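Transcobalamin-1 (Homo sapiens, PDB 4KKI) binds vitamin B12 with femtomolar affinity and shields it from the acid of the stomach during cobalamin transport. Local coordinates at residues 336-341 with 426-431; 135-140 with 173-178; 183-188 with 226-231. All coordinates share one frame; numbering follows the deposited sequence.

Overall arrangement
Contact 1 lies in the C-terminal beta domain, contacts 2 and 3 in the alpha6-alpha6 helical barrel of the N-terminal domain, and cyanocobalamin is bound between the two domains. The centre of contact 1 is about 27 Å from that of contact 2 and about 26 Å from that of contact 3, with no touch in either case. Contacts 2 and 3, centres about 16 Å apart, do meet: Tyr178 OH is 2.8 Å from Lys227 NZ, a probable hydrogen bond. Each contact approaches the ligand: the side chains of Thr139 and Val185 lie about 7 Å from cyanocobalamin and that of Val428 about 6 Å, while Asp186 in 183-188 binds it directly.

Contact 1: 336-341 with 426-431; sequences VNYSVR and LEVRWS. With NAG (2-acetamido-2-deoxy-beta-D-glucopyranose), chain H.
Glu427 OE2 is gripped by two arginines, one from each strand. Arg341 NH1 reaches it across the contact at 2.7 Å, and Arg429 NE, from Glu427's own strand, at 2.9 Å. The two donors approach from opposite faces of the carboxylate plane, each 55° out of it, although OE2 lies close to both guanidinium planes. Arg429 binds side-on, its NH2 adding a bond to Glu427 OE1. Arg341 is extended as far as CD; the bend at chi3 (-81°) then turns NE out of that line.

Beneath this network the strands run parallel, their short axes 9° apart. Ser339 N donates to Leu426 O and Val428 N to Ser339 O; Arg341 N then bonds to Val428 O, and Trp430 N to Arg341 O at 2.8 Å. Ser339, Arg341, Glu427 and Arg429 share one face of the sheet, while Val340 and Val428 point to the other. There Val428 CG2 packs 3.8 Å from Tyr338 CE1, and helix 358-368 covers Tyr338. At the start of the pair Val336 CG2 meets Leu426 CD1 at 3.6 Å. Asn337 ND2 carries the glycan, whose O6 lies 3.3 Å from Ser339 CB.

Arg341 NH1 and Arg429 NH2 are 4.3 Å apart, so the shared carboxylate probably offsets their repulsion, and the two arginines would in turn favour the ionised form of Glu427.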
loop_
_atom_site.group_PDB
_atom_site.type_symbol
_atom_site.label_atom_id
_atom_site.label_comp_id
_atom_site.label_asym_id
_atom_site.label_seq_id
_atom_site.Cartn_x
_atom_site.Cartn_y
_atom_site.Cartn_z
ATOM N N VAL A 336 -27.979 -8.547 -9.555
ATOM C CA VAL A 336 -26.788 -8.335 -10.371
ATOM C C VAL A 336 -26.456 -9.554 -11.231
ATOM O O VAL A 336 -26.946 -10.655 -10.985
ATOM C CB VAL A 336 -25.556 -8.028 -9.496
ATOM C CG1 VAL A 336 -25.704 -6.680 -8.806
ATOM C CG2 VAL A 336 -25.345 -9.140 -8.478
ATOM N N ASN A 337 -25.612 -9.345 -12.234
ATOM C CA ASN A 337 -25.114 -10.435 -13.063
ATOM C C ASN A 337 -23.744 -10.901 -12.572
ATOM O O ASN A 337 -22.710 -10.399 -13.013
ATOM C CB ASN A 337 -25.038 -9.999 -14.530
ATOM C CG ASN A 337 -24.512 -11.092 -15.445
ATOM O OD1 ASN A 337 -24.707 -12.282 -15.192
ATOM N ND2 ASN A 337 -23.829 -10.687 -16.514
ATOM N N TYR A 338 -23.745 -11.862 -11.652
ATOM C CA TYR A 338 -22.508 -12.383 -11.077
ATOM C C TYR A 338 -21.916 -13.509 -11.915
ATOM O O TYR A 338 -22.570 -14.521 -12.165
ATOM C CB TYR A 338 -22.749 -12.877 -9.652
ATOM C CG TYR A 338 -21.532 -13.481 -8.988
ATOM C CD1 TYR A 338 -20.459 -12.685 -8.605
ATOM C CD2 TYR A 338 -21.460 -14.845 -8.731
ATOM C CE1 TYR A 338 -19.349 -13.229 -7.992
ATOM C CE2 TYR A 338 -20.352 -15.398 -8.118
ATOM C CZ TYR A 338 -19.299 -14.585 -7.750
ATOM O OH TYR A 338 -18.194 -15.127 -7.137
ATOM N N SER A 339 -20.669 -13.331 -12.335
ATOM C CA SER A 339 -20.003 -14.333 -13.155
ATOM C C SER A 339 -18.613 -14.679 -12.631
ATOM O O SER A 339 -17.921 -13.833 -12.063
ATOM C CB SER A 339 -19.922 -13.870 -14.612
ATOM O OG SER A 339 -19.139 -12.697 -14.735
ATOM N N VAL A 340 -18.220 -15.934 -12.817
ATOM C CA VAL A 340 -16.875 -16.380 -12.483
ATOM C C VAL A 340 -16.173 -16.845 -13.751
ATOM O O VAL A 340 -16.534 -17.872 -14.325
ATOM C CB VAL A 340 -16.892 -17.536 -11.467
ATOM C CG1 VAL A 340 -15.485 -18.080 -11.261
ATOM C CG2 VAL A 340 -17.494 -17.076 -10.144
ATOM N N ARG A 341 -15.180 -16.080 -14.192
ATOM C CA ARG A 341 -14.458 -16.401 -15.420
ATOM C C ARG A 341 -13.077 -16.999 -15.155
ATOM O O ARG A 341 -12.251 -16.410 -14.459
ATOM C CB ARG A 341 -14.342 -15.168 -16.321
ATOM C CG ARG A 341 -13.312 -15.305 -17.436
ATOM C CD ARG A 341 -13.400 -14.162 -18.441
ATOM N NE ARG A 341 -14.468 -14.378 -19.414
ATOM C CZ ARG A 341 -15.638 -13.747 -19.399
ATOM N NH1 ARG A 341 -15.894 -12.842 -18.465
ATOM N NH2 ARG A 341 -16.548 -14.016 -20.324
ATOM N N LEU A 426 -21.194 -7.984 -12.216
ATOM C CA LEU A 426 -20.113 -8.351 -11.307
ATOM C C LEU A 426 -19.374 -9.580 -11.812
ATOM O O LEU A 426 -19.989 -10.539 -12.277
ATOM C CB LEU A 426 -20.663 -8.621 -9.911
ATOM C CG LEU A 426 -21.495 -7.492 -9.311
ATOM C CD1 LEU A 426 -21.974 -7.879 -7.926
ATOM C CD2 LEU A 426 -20.689 -6.203 -9.268
ATOM N N GLU A 427 -18.051 -9.558 -11.711
ATOM C CA GLU A 427 -17.250 -10.659 -12.221
ATOM C C GLU A 427 -16.001 -10.896 -11.388
ATOM O O GLU A 427 -15.312 -9.954 -10.999
ATOM C CB GLU A 427 -16.863 -10.396 -13.677
ATOM C CG GLU A 427 -15.993 -11.472 -14.301
ATOM C CD GLU A 427 -15.619 -11.153 -15.733
ATOM O OE1 GLU A 427 -16.223 -10.224 -16.312
ATOM O OE2 GLU A 427 -14.720 -11.824 -16.281
ATOM N N VAL A 428 -15.720 -12.163 -11.107
ATOM C CA VAL A 428 -14.447 -12.547 -10.520
ATOM C C VAL A 428 -13.656 -13.317 -11.572
ATOM O O VAL A 428 -14.076 -14.385 -12.015
ATOM C CB VAL A 428 -14.627 -13.409 -9.266
ATOM C CG1 VAL A 428 -13.288 -13.597 -8.573
ATOM C CG2 VAL A 428 -15.628 -12.762 -8.322
ATOM N N ARG A 429 -12.512 -12.767 -11.967
ATOM C CA ARG A 429 -11.777 -13.260 -13.126
ATOM C C ARG A 429 -10.392 -13.809 -12.777
ATOM O O ARG A 429 -9.624 -13.176 -12.054
ATOM C CB ARG A 429 -11.649 -12.138 -14.161
ATOM C CG ARG A 429 -10.816 -12.476 -15.388
ATOM C CD ARG A 429 -10.729 -11.278 -16.328
ATOM N NE ARG A 429 -12.053 -10.774 -16.692
ATOM C CZ ARG A 429 -12.268 -9.690 -17.431
ATOM N NH1 ARG A 429 -11.246 -8.984 -17.894
ATOM N NH2 ARG A 429 -13.508 -9.310 -17.709
ATOM N N TRP A 430 -10.084 -14.990 -13.302
ATOM C CA TRP A 430 -8.758 -15.577 -13.161
ATOM C C TRP A 430 -7.776 -14.832 -14.065
ATOM O O TRP A 430 -7.917 -14.854 -15.285
ATOM C CB TRP A 430 -8.812 -17.059 -13.531
ATOM C CG TRP A 430 -7.509 -17.774 -13.409
ATOM C CD1 TRP A 430 -6.720 -18.217 -14.431
ATOM C CD2 TRP A 430 -6.837 -18.133 -12.197
ATOM N NE1 TRP A 430 -5.600 -18.832 -13.929
ATOM C CE2 TRP A 430 -5.647 -18.793 -12.561
ATOM C CE3 TRP A 430 -7.128 -17.962 -10.839
ATOM C CZ2 TRP A 430 -4.747 -19.284 -11.616
ATOM C CZ3 TRP A 430 -6.233 -18.449 -9.902
ATOM C CH2 TRP A 430 -5.055 -19.101 -10.295
ATOM N N SER A 431 -6.787 -14.170 -13.468
ATOM C CA SER A 431 -5.923 -13.268 -14.228
ATOM C C SER A 431 -4.432 -13.421 -13.924
ATOM O O SER A 431 -4.046 -14.027 -12.924
ATOM C CB SER A 431 -6.345 -11.816 -13.993
ATOM O OG SER A 431 -7.733 -11.647 -14.219
HETATM C C1 NAG H . -23.970 -11.642 -17.584
HETATM C C2 NAG H . -24.394 -10.968 -18.886
HETATM C C3 NAG H . -24.563 -11.995 -19.996
HETATM C C4 NAG H . -23.303 -12.839 -20.119
HETATM C C5 NAG H . -22.890 -13.409 -18.767
HETATM C C6 NAG H . -21.548 -14.119 -18.898
HETATM C C7 NAG H . -25.718 -8.953 -19.128
HETATM C C8 NAG H . -27.094 -8.469 -19.482
HETATM N N2 NAG H . -25.620 -10.211 -18.707
HETATM O O3 NAG H . -24.810 -11.339 -21.219
HETATM O O4 NAG H . -23.529 -13.899 -21.022
HETATM O O5 NAG H . -22.789 -12.396 -17.785
HETATM O O6 NAG H . -21.116 -14.535 -17.624
HETATM O O7 NAG H . -24.747 -8.203 -19.235
#

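Contact 2: 135-140 with 173-178; sequences AHNGTP and ENKNYY
A type I' beta turn, His136 to Thr139, follows helix 118-135 in the helical barrel and meets the 3-10 segment 175-177 through Lys175 and Asn176. These two neighbouring side chains each take one carbonyl of the turn. Lys175 NZ donates to Asn137 O at 3.0 Å, lying 30° from the carbonyl plane. The lysine chain is extended beyond CG, which itself sits between the backbone N and the carbonyl carbon (chi1 59°), and it crosses the Asn137 side chain at about a right angle.

Asn176 ND2 makes the second bond, to Gly138 O at 3.1 Å with an N-H...O angle of 151°. The other branch of the same amide faces the proline: Asn176 OD1 is 3.4 Å from Pro140 CD, the two side chains meeting tip to tip. The Asn176 amide is further held by Asn174. Asn174 OD1 accepts from Asn176 ND2 at 2.7 Å, in the carbonyl plane on a lone pair, and from Asn176 N at 2.9 Å, which closes an Asx turn. ND2 therefore has two acceptors, one in each segment.

The turn itself is held by Thr139 N to His136 O, 3.1 Å. Around the contact, Tyr144, a cyanocobalamin-binding residue at the start of helix 144-156, packs on both Asn174 and Asn176, and Arg399 of the beta domain touches Thr139, Lys175 and Asn176. The arrangement is that of an Asx turn leading into a 3-10 segment, here bonded to the type I' turn that links two helices of the barrel.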
loop_
_atom_site.group_PDB
_atom_site.type_symbol
_atom_site.label_atom_id
_atom_site.label_comp_id
_atom_site.label_asym_id
_atom_site.label_seq_id
_atom_site.Cartn_x
_atom_site.Cartn_y
_atom_site.Cartn_z
ATOM N N ALA A 135 15.729 -17.289 -9.019
ATOM C CA ALA A 135 15.263 -18.662 -9.152
ATOM C C ALA A 135 13.965 -18.766 -9.952
ATOM O O ALA A 135 13.732 -19.757 -10.639
ATOM C CB ALA A 135 15.099 -19.298 -7.775
ATOM N N HIS A 136 13.130 -17.735 -9.864
ATOM C CA HIS A 136 11.791 -17.776 -10.450
ATOM C C HIS A 136 11.500 -16.710 -11.505
ATOM O O HIS A 136 10.471 -16.030 -11.439
ATOM C CB HIS A 136 10.724 -17.706 -9.356
ATOM C CG HIS A 136 10.501 -19.004 -8.642
ATOM N ND1 HIS A 136 11.268 -19.406 -7.569
ATOM C CD2 HIS A 136 9.592 -19.985 -8.846
ATOM C CE1 HIS A 136 10.838 -20.582 -7.144
ATOM N NE2 HIS A 136 9.825 -20.956 -7.899
ATOM N N ASN A 137 12.404 -16.568 -12.469
ATOM C CA ASN A 137 12.140 -15.766 -13.666
ATOM C C ASN A 137 11.835 -14.289 -13.389
ATOM O O ASN A 137 11.144 -13.629 -14.167
ATOM C CB ASN A 137 11.012 -16.415 -14.487
ATOM C CG ASN A 137 11.020 -15.992 -15.947
ATOM O OD1 ASN A 137 12.071 -15.712 -16.525
ATOM N ND2 ASN A 137 9.836 -15.948 -16.550
ATOM N N GLY A 138 12.355 -13.778 -12.276
ATOM C CA GLY A 138 12.233 -12.371 -11.949
ATOM C C GLY A 138 11.096 -12.026 -11.004
ATOM O O GLY A 138 10.880 -10.858 -10.697
ATOM N N THR A 139 10.362 -13.034 -10.543
ATOM C CA THR A 139 9.270 -12.809 -9.598
ATOM C C THR A 139 9.770 -12.909 -8.158
ATOM O O THR A 139 10.322 -13.933 -7.758
ATOM C CB THR A 139 8.114 -13.812 -9.805
ATOM O OG1 THR A 139 7.696 -13.782 -11.173
ATOM C CG2 THR A 139 6.936 -13.458 -8.921
ATOM N N PRO A 140 9.583 -11.839 -7.373
ATOM C CA PRO A 140 9.987 -11.858 -5.965
ATOM C C PRO A 140 9.058 -12.735 -5.135
ATOM O O PRO A 140 8.077 -13.261 -5.663
ATOM C CB PRO A 140 9.856 -10.394 -5.546
ATOM C CG PRO A 140 8.816 -9.842 -6.454
ATOM C CD PRO A 140 9.007 -10.542 -7.766
ATOM N N GLU A 173 11.201 -0.446 -16.655
ATOM C CA GLU A 173 10.603 -1.328 -17.650
ATOM C C GLU A 173 10.374 -2.736 -17.101
ATOM O O GLU A 173 9.801 -3.586 -17.782
ATOM C CB GLU A 173 11.456 -1.371 -18.922
ATOM C CG GLU A 173 11.625 -0.014 -19.600
ATOM C CD GLU A 173 10.300 0.612 -20.014
ATOM O OE1 GLU A 173 9.375 -0.137 -20.392
ATOM O OE2 GLU A 173 10.186 1.855 -19.955
ATOM N N ASN A 174 10.816 -2.972 -15.868
ATOM C CA ASN A 174 10.618 -4.262 -15.216
ATOM C C ASN A 174 9.137 -4.595 -15.092
ATOM O O ASN A 174 8.326 -3.734 -14.751
ATOM C CB ASN A 174 11.272 -4.282 -13.834
ATOM C CG ASN A 174 11.279 -5.666 -13.211
ATOM O OD1 ASN A 174 10.265 -6.134 -12.691
ATOM N ND2 ASN A 174 12.430 -6.326 -13.255
ATOM N N LYS A 175 8.797 -5.850 -15.364
ATOM C CA LYS A 175 7.405 -6.284 -15.414
ATOM C C LYS A 175 6.672 -6.116 -14.085
ATOM O O LYS A 175 5.451 -5.965 -14.058
ATOM C CB LYS A 175 7.322 -7.743 -15.872
ATOM C CG LYS A 175 8.079 -8.717 -14.981
ATOM C CD LYS A 175 7.908 -10.153 -15.452
ATOM C CE LYS A 175 8.633 -11.123 -14.532
ATOM N NZ LYS A 175 8.451 -12.540 -14.956
ATOM N N ASN A 176 7.420 -6.133 -12.986
ATOM C CA ASN A 176 6.820 -6.088 -11.657
ATOM C C ASN A 176 6.198 -4.744 -11.296
ATOM O O ASN A 176 5.575 -4.604 -10.244
ATOM C CB ASN A 176 7.835 -6.500 -10.592
ATOM C CG ASN A 176 8.197 -7.966 -10.677
ATOM O OD1 ASN A 176 7.441 -8.827 -10.232
ATOM N ND2 ASN A 176 9.361 -8.259 -11.249
ATOM N N TYR A 177 6.373 -3.758 -12.170
ATOM C CA TYR A 177 5.743 -2.459 -11.986
ATOM C C TYR A 177 4.327 -2.475 -12.546
ATOM O O TYR A 177 3.571 -1.520 -12.372
ATOM C CB TYR A 177 6.553 -1.365 -12.682
ATOM C CG TYR A 177 7.779 -0.906 -11.926
ATOM C CD1 TYR A 177 7.662 -0.138 -10.774
ATOM C CD2 TYR A 177 9.054 -1.217 -12.378
ATOM C CE1 TYR A 177 8.783 0.295 -10.085
ATOM C CE2 TYR A 177 10.179 -0.789 -11.697
ATOM C CZ TYR A 177 10.038 -0.033 -10.553
ATOM O OH TYR A 177 11.160 0.392 -9.878
ATOM N N TYR A 178 3.975 -3.568 -13.218
ATOM C CA TYR A 178 2.700 -3.655 -13.923
ATOM C C TYR A 178 1.873 -4.863 -13.490
ATOM O O TYR A 178 2.395 -5.965 -13.332
ATOM C CB TYR A 178 2.936 -3.707 -15.436
ATOM C CG TYR A 178 3.806 -2.585 -15.956
ATOM C CD1 TYR A 178 5.189 -2.711 -15.990
ATOM C CD2 TYR A 178 3.246 -1.398 -16.410
ATOM C CE1 TYR A 178 5.989 -1.687 -16.461
ATOM C CE2 TYR A 178 4.039 -0.368 -16.883
ATOM C CZ TYR A 178 5.409 -0.519 -16.905
ATOM O OH TYR A 178 6.207 0.499 -17.373
#

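Contact 3: 183-188 with 226-231; sequences FSVDTG and EKILSE
Lys227 CB sits over the centre of the Phe183 ring in a CH-pi contact, 3.8 Å from the centroid and 12° off the ring normal. This pair joins the residue just before the N-cap of helix 185-203 to the C-terminal part of helix 213-229 in the alpha6-alpha6 barrel. The Phe183 and Lys227 side chains cross at about a right angle. Lys227 CD lies on the same side of the ring plane but beyond the rim, 3.9 Å from Phe183 CE1.

The next side chains flank the ring. Ile228 CG1 is 4.0 Å from Phe183 CE2, and beyond it Ile228 CD1 reaches the backbone of Gly188, 3.8 Å from its C atom. Glu231 brings its CG to the ring edge, near the ring plane, while its CB packs 3.7 Å from Val185 CG2; the Val185 and Glu231 side chains run antiparallel, one alongside the other. A beta carbon on Gly188 would come within 2.4 Å of Phe183 CZ, so the lack of a side chain permits this close fit.

The polar ends of the packing residues are held from outside. Lys227 NZ hydrogen-bonds to Tyr178 OH, and Glu231 OE1 to Gln182 NE2, bonds that probably help to fix the ends of the two chains. Helix 244-252 covers Val185 and Ile228 through Ala247 and Ala250.

Farther out, Ser184 occupies the N-cap position of helix 185-203, and Gly188 N bonds to Ser184 O at 2.9 Å. The bond to CB of Asp186 points away from 226-231, and its OD2 hydrogen-bonds to N29 of cyanocobalamin. In the same turn of helix, Ser184 OG and Thr187 OG1 share a hydrogen bond of 2.7 Å.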
loop_
_atom_site.group_PDB
_atom_site.type_symbol
_atom_site.label_atom_id
_atom_site.label_comp_id
_atom_site.label_asym_id
_atom_site.label_seq_id
_atom_site.Cartn_x
_atom_site.Cartn_y
_atom_site.Cartn_z
ATOM N N PHE A 183 -0.051 0.016 -15.180
ATOM C CA PHE A 183 1.076 0.396 -14.354
ATOM C C PHE A 183 0.586 0.593 -12.928
ATOM O O PHE A 183 -0.380 1.297 -12.694
ATOM C CB PHE A 183 1.707 1.673 -14.893
ATOM C CG PHE A 183 2.706 2.305 -13.968
ATOM C CD1 PHE A 183 3.990 1.813 -13.871
ATOM C CD2 PHE A 183 2.364 3.407 -13.215
ATOM C CE1 PHE A 183 4.909 2.401 -13.036
ATOM C CE2 PHE A 183 3.278 4.000 -12.377
ATOM C CZ PHE A 183 4.553 3.499 -12.288
ATOM N N SER A 184 1.245 -0.055 -11.982
ATOM C CA SER A 184 0.890 0.075 -10.572
ATOM C C SER A 184 1.450 1.369 -9.993
ATOM O O SER A 184 2.646 1.470 -9.706
ATOM C CB SER A 184 1.396 -1.128 -9.770
ATOM O OG SER A 184 1.104 -0.979 -8.389
ATOM N N VAL A 185 0.577 2.348 -9.819
ATOM C CA VAL A 185 0.951 3.640 -9.277
ATOM C C VAL A 185 1.534 3.500 -7.880
ATOM O O VAL A 185 2.533 4.115 -7.558
ATOM C CB VAL A 185 -0.262 4.583 -9.243
ATOM C CG1 VAL A 185 0.080 5.893 -8.558
ATOM C CG2 VAL A 185 -0.767 4.826 -10.649
ATOM N N ASP A 186 0.900 2.674 -7.062
ATOM C CA ASP A 186 1.347 2.441 -5.691
ATOM C C ASP A 186 2.786 1.940 -5.679
ATOM O O ASP A 186 3.630 2.442 -4.935
ATOM C CB ASP A 186 0.450 1.406 -5.007
ATOM C CG ASP A 186 -1.028 1.660 -5.239
ATOM O OD1 ASP A 186 -1.496 1.434 -6.375
ATOM O OD2 ASP A 186 -1.724 2.070 -4.285
ATOM N N THR A 187 3.050 0.946 -6.516
ATOM C CA THR A 187 4.376 0.361 -6.640
ATOM C C THR A 187 5.384 1.389 -7.146
ATOM O O THR A 187 6.465 1.541 -6.577
ATOM C CB THR A 187 4.343 -0.843 -7.592
ATOM O OG1 THR A 187 3.381 -1.793 -7.120
ATOM C CG2 THR A 187 5.705 -1.500 -7.670
ATOM N N GLY A 188 5.019 2.093 -8.214
ATOM C CA GLY A 188 5.863 3.136 -8.768
ATOM C C GLY A 188 6.162 4.236 -7.764
ATOM O O GLY A 188 7.286 4.731 -7.689
ATOM N N GLU A 226 7.127 10.116 -14.696
ATOM C CA GLU A 226 6.352 10.257 -15.921
ATOM C C GLU A 226 5.214 9.238 -15.991
ATOM O O GLU A 226 4.087 9.586 -16.343
ATOM C CB GLU A 226 7.266 10.132 -17.139
ATOM C CG GLU A 226 8.303 11.239 -17.225
ATOM C CD GLU A 226 9.416 10.923 -18.200
ATOM O OE1 GLU A 226 9.483 9.771 -18.676
ATOM O OE2 GLU A 226 10.226 11.829 -18.488
ATOM N N LYS A 227 5.512 7.987 -15.647
ATOM C CA LYS A 227 4.502 6.930 -15.636
ATOM C C LYS A 227 3.442 7.171 -14.564
ATOM O O LYS A 227 2.269 6.852 -14.757
ATOM C CB LYS A 227 5.146 5.558 -15.424
ATOM C CG LYS A 227 6.063 5.110 -16.546
ATOM C CD LYS A 227 6.788 3.823 -16.176
ATOM C CE LYS A 227 7.695 3.356 -17.301
ATOM N NZ LYS A 227 6.912 2.959 -18.502
ATOM N N ILE A 228 3.861 7.725 -13.430
ATOM C CA ILE A 228 2.923 8.069 -12.369
ATOM C C ILE A 228 1.967 9.166 -12.837
ATOM O O ILE A 228 0.750 9.034 -12.715
ATOM C CB ILE A 228 3.650 8.505 -11.079
ATOM C CG1 ILE A 228 4.265 7.293 -10.381
ATOM C CG2 ILE A 228 2.688 9.201 -10.127
ATOM C CD1 ILE A 228 5.103 7.648 -9.171
ATOM N N LEU A 229 2.524 10.239 -13.392
ATOM C CA LEU A 229 1.725 11.359 -13.880
ATOM C C LEU A 229 0.833 10.977 -15.060
ATOM O O LEU A 229 -0.211 11.590 -15.280
ATOM C CB LEU A 229 2.625 12.538 -14.258
ATOM C CG LEU A 229 3.189 13.339 -13.084
ATOM C CD1 LEU A 229 4.235 14.329 -13.559
ATOM C CD2 LEU A 229 2.065 14.055 -12.356
ATOM N N SER A 230 1.245 9.962 -15.814
ATOM C CA SER A 230 0.455 9.479 -16.944
ATOM C C SER A 230 -0.837 8.821 -16.481
ATOM O O SER A 230 -1.749 8.601 -17.276
ATOM C CB SER A 230 1.261 8.485 -17.784
ATOM O OG SER A 230 2.366 9.118 -18.404
ATOM N N GLU A 231 -0.906 8.498 -15.193
ATOM C CA GLU A 231 -2.090 7.859 -14.635
ATOM C C GLU A 231 -2.953 8.865 -13.884
ATOM O O GLU A 231 -3.886 8.486 -13.177
ATOM C CB GLU A 231 -1.698 6.709 -13.703
ATOM C CG GLU A 231 -0.831 5.634 -14.347
ATOM C CD GLU A 231 -1.573 4.804 -15.382
ATOM O OE1 GLU A 231 -2.823 4.793 -15.369
ATOM O OE2 GLU A 231 -0.900 4.159 -16.212
#